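Local structure of rRNA adenine N-6-methyltransferase (Saccharopolyspora erythraea, 6NVM) at residues E198-R203 against S213-L218. The protein dimethylates a single adenine of 23S rRNA at N6, using S-adenosyl-L-methionine, and so lowers ribosome affinity for macrolide, lincosamide and streptogramin B antibiotics. Sequence-based numbering, arbitrary orientation.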
ATOM      1  N   GLU A 198       1.185 -11.158   5.830  1.00 31.93           N
ATOM      2  CA  GLU A 198       0.556 -12.341   6.411  1.00 34.38           C
ATOM      3  C   GLU A 198      -0.918 -12.074   6.682  1.00 34.51           C
ATOM      4  O   GLU A 198      -1.342 -10.931   6.878  1.00 32.72           O
ATOM      5  CB  GLU A 198       1.254 -12.769   7.709  1.00 37.81           C
ATOM      6  CG  GLU A 198       1.029 -11.811   8.877  1.00 39.07           C
ATOM      7  CD  GLU A 198       1.716 -12.268  10.157  1.00 44.44           C
ATOM      8  OE1 GLU A 198       2.758 -12.950  10.063  1.00 45.44           O
ATOM      9  OE2 GLU A 198       1.206 -11.951  11.256  1.00 45.08           O
ATOM     10  N   LYS A 199      -1.687 -13.158   6.714  1.00 33.58           N
ATOM     11  CA  LYS A 199      -3.061 -13.107   7.187  1.00 37.72           C
ATOM     12  C   LYS A 199      -3.093 -12.930   8.702  1.00 36.19           C
ATOM     13  O   LYS A 199      -2.209 -13.397   9.422  1.00 37.72           O
ATOM     14  CB  LYS A 199      -3.797 -14.392   6.797  1.00 49.54           C
ATOM     15  CG  LYS A 199      -5.228 -14.500   7.311  1.00 64.38           C
ATOM     16  CD  LYS A 199      -5.820 -15.870   6.996  1.00 81.19           C
ATOM     17  CE  LYS A 199      -7.229 -16.013   7.550  1.00 95.55           C
ATOM     18  NZ  LYS A 199      -7.762 -17.392   7.382  1.00105.44           N
ATOM     19  N   VAL A 200      -4.133 -12.255   9.187  1.00 35.27           N
ATOM     20  CA  VAL A 200      -4.333 -12.035  10.618  1.00 38.47           C
ATOM     21  C   VAL A 200      -5.738 -12.515  10.959  1.00 42.82           C
ATOM     22  O   VAL A 200      -6.726 -11.911  10.525  1.00 47.12           O
ATOM     23  CB  VAL A 200      -4.146 -10.565  11.017  1.00 34.25           C
ATOM     24  CG1 VAL A 200      -4.319 -10.389  12.528  1.00 35.11           C
ATOM     25  CG2 VAL A 200      -2.780 -10.067  10.584  1.00 31.22           C
ATOM     26  N   ASP A 201      -5.830 -13.581  11.749  1.00 42.09           N
ATOM     27  CA  ASP A 201      -7.121 -14.192  12.039  1.00 45.00           C
ATOM     28  C   ASP A 201      -7.996 -13.257  12.870  1.00 41.27           C
ATOM     29  O   ASP A 201      -7.510 -12.536  13.748  1.00 36.20           O
ATOM     30  CB  ASP A 201      -6.921 -15.520  12.767  1.00 57.65           C
ATOM     31  CG  ASP A 201      -8.175 -16.374  12.778  1.00 71.83           C
ATOM     32  OD1 ASP A 201      -9.191 -15.948  13.368  1.00 76.01           O
ATOM     33  OD2 ASP A 201      -8.148 -17.468  12.179  1.00 78.23           O
ATOM     34  N   ARG A 202      -9.301 -13.278  12.582  1.00 45.58           N
ATOM     35  CA  ARG A 202     -10.252 -12.426  13.289  1.00 55.38           C
ATOM     36  C   ARG A 202     -10.187 -12.603  14.803  1.00 51.96           C
ATOM     37  O   ARG A 202     -10.393 -11.638  15.548  1.00 52.70           O
ATOM     38  CB  ARG A 202     -11.674 -12.715  12.796  1.00 74.69           C
ATOM     39  CG  ARG A 202     -12.119 -14.164  12.978  1.00 95.40           C
ATOM     40  CD  ARG A 202     -13.581 -14.360  12.595  1.00113.33           C
ATOM     41  NE  ARG A 202     -13.803 -14.249  11.152  1.00124.88           N
ATOM     42  CZ  ARG A 202     -13.963 -15.275  10.321  1.00134.49           C
ATOM     43  NH1 ARG A 202     -13.937 -16.526  10.763  1.00141.24           N
ATOM     44  NH2 ARG A 202     -14.158 -15.050   9.028  1.00134.60           N
ATOM     45  N   ARG A 203      -9.910 -13.816  15.284  1.00 53.57           N
ATOM     46  CA  ARG A 203      -9.947 -14.062  16.722  1.00 61.50           C
ATOM     47  C   ARG A 203      -8.838 -13.344  17.481  1.00 54.02           C
ATOM     48  O   ARG A 203      -8.872 -13.326  18.717  1.00 51.34           O
ATOM     49  CB  ARG A 203      -9.874 -15.564  17.011  1.00 79.22           C
ATOM     50  CG  ARG A 203      -8.578 -16.239  16.600  1.00 96.25           C
ATOM     51  CD  ARG A 203      -8.448 -17.603  17.259  1.00116.94           C
ATOM     52  NE  ARG A 203      -9.621 -18.442  17.024  1.00137.25           N
ATOM     53  CZ  ARG A 203      -9.807 -19.640  17.570  1.00155.12           C
ATOM     54  NH1 ARG A 203      -8.899 -20.152  18.389  1.00159.65           N
ATOM     55  NH2 ARG A 203     -10.907 -20.328  17.297  1.00163.93           N
ATOM     56  N   SER A 213      -8.202 -10.389   8.682  1.00 35.92           N
ATOM     57  CA  SER A 213      -7.415  -9.237   8.274  1.00 33.96           C
ATOM     58  C   SER A 213      -6.080  -9.714   7.707  1.00 33.90           C
ATOM     59  O   SER A 213      -5.833 -10.914   7.556  1.00 35.43           O
ATOM     60  CB  SER A 213      -7.217  -8.282   9.455  1.00 38.91           C
ATOM     61  OG  SER A 213      -8.450  -7.747   9.901  1.00 39.92           O
ATOM     62  N   ALA A 214      -5.207  -8.757   7.411  1.00 34.04           N
ATOM     63  CA  ALA A 214      -3.897  -9.071   6.865  1.00 34.23           C
ATOM     64  C   ALA A 214      -2.983  -7.884   7.112  1.00 30.74           C
ATOM     65  O   ALA A 214      -3.441  -6.752   7.287  1.00 30.56           O
ATOM     66  CB  ALA A 214      -3.977  -9.396   5.369  1.00 39.33           C
ATOM     67  N   ILE A 215      -1.685  -8.160   7.141  1.00 28.24           N
ATOM     68  CA  ILE A 215      -0.664  -7.123   7.105  1.00 27.88           C
ATOM     69  C   ILE A 215      -0.171  -7.018   5.674  1.00 29.80           C
ATOM     70  O   ILE A 215       0.224  -8.024   5.070  1.00 30.60           O
ATOM     71  CB  ILE A 215       0.500  -7.432   8.060  1.00 27.99           C
ATOM     72  CG1 ILE A 215      -0.010  -7.607   9.491  1.00 30.99           C
ATOM     73  CG2 ILE A 215       1.534  -6.311   7.999  1.00 29.80           C
ATOM     74  CD1 ILE A 215       1.009  -8.214  10.423  1.00 33.97           C
ATOM     75  N   MET A 216      -0.196  -5.808   5.131  1.00 30.37           N
ATOM     76  CA  MET A 216       0.374  -5.525   3.824  1.00 32.16           C
ATOM     77  C   MET A 216       1.297  -4.322   3.952  1.00 29.83           C
ATOM     78  O   MET A 216       1.153  -3.498   4.861  1.00 28.41           O
ATOM     79  CB  MET A 216      -0.716  -5.257   2.770  1.00 35.45           C
ATOM     80  CG  MET A 216      -1.582  -4.038   3.043  1.00 35.57           C
ATOM     81  SD  MET A 216      -2.761  -3.700   1.710  1.00 37.72           S
ATOM     82  CE  MET A 216      -1.654  -3.301   0.364  1.00 38.11           C
ATOM     83  N   ARG A 217       2.248  -4.225   3.029  1.00 26.56           N
ATOM     84  CA  ARG A 217       3.255  -3.176   3.070  1.00 28.58           C
ATOM     85  C   ARG A 217       3.471  -2.598   1.681  1.00 29.24           C
ATOM     86  O   ARG A 217       3.539  -3.335   0.697  1.00 31.74           O
ATOM     87  CB  ARG A 217       4.580  -3.717   3.628  1.00 32.23           C
ATOM     88  CG  ARG A 217       5.721  -2.706   3.668  1.00 39.05           C
ATOM     89  CD  ARG A 217       6.935  -3.288   4.395  1.00 46.48           C
ATOM     90  NE  ARG A 217       7.349  -4.561   3.806  1.00 53.27           N
ATOM     91  CZ  ARG A 217       8.210  -5.405   4.363  1.00 60.30           C
ATOM     92  NH1 ARG A 217       8.763  -5.125   5.534  1.00 62.01           N
ATOM     93  NH2 ARG A 217       8.517  -6.537   3.747  1.00 63.32           N
ATOM     94  N   LEU A 218       3.547  -1.273   1.615  1.00 32.45           N
ATOM     95  CA  LEU A 218       4.043  -0.556   0.448  1.00 30.82           C
ATOM     96  C   LEU A 218       5.463  -0.086   0.727  1.00 30.34           C
ATOM     97  O   LEU A 218       5.759   0.389   1.825  1.00 30.78           O
ATOM     98  CB  LEU A 218       3.172   0.662   0.121  1.00 31.90           C
ATOM     99  CG  LEU A 218       1.665   0.474   0.007  1.00 42.15           C
ATOM    100  CD1 LEU A 218       1.010   1.791  -0.399  1.00 44.30           C
ATOM    101  CD2 LEU A 218       1.347  -0.613  -0.985  1.00 48.94           C
TER
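Val-200 pairs with Ser-213 at the end of strand 192-200, where that strand meets strand 213-220 in antiparallel fashion. Two short backbone bonds close this hydrogen-bonded pair. Val-200 N donates to Ser-213 O at 2.7 Å, from well above the carbonyl plane. Ser-213 N donates to Val-200 O at 2.8 Å.

Two residues on, Ile-215 pairs with Glu-198. Ile-215 N reaches Glu-198 O at 2.8 Å, but the return bond from Glu-198 N to Ile-215 O is weak at 3.4 Å. Ala-214 CA also brings a C-H toward Glu-198 O.

Val-200, Ile-215, Glu-198 and Ser-213 share one face of the sheet. Ile-215 CG1 lies anti to its carbonyl carbon (chi1 -57°) and meets the Val-200 methyl CG2 at 3.9 Å. The Ile-215 and Glu-198 side chains lie side by side, pointing the same way, with Ile-215 CD1 3.9 Å from Glu-198 CG and 3.8 Å from Glu-198 OE2. Glu-198 OE1 makes a long, weak ion pair with Arg-61. Helix 56-65 packs on this face, with Thr-58 touching Val-200, Ile-215 and Glu-198. Val-200 also lies near Leu-53, a predicted S-adenosyl-L-methionine contact.

Strand 213-220 is the one reversed strand of the seven-stranded 3-2-1-4-5-7-6 sheet, inserted between 159-167 and the edge strand 192-200, the hallmark of the class I Rossmann-like methyltransferase fold.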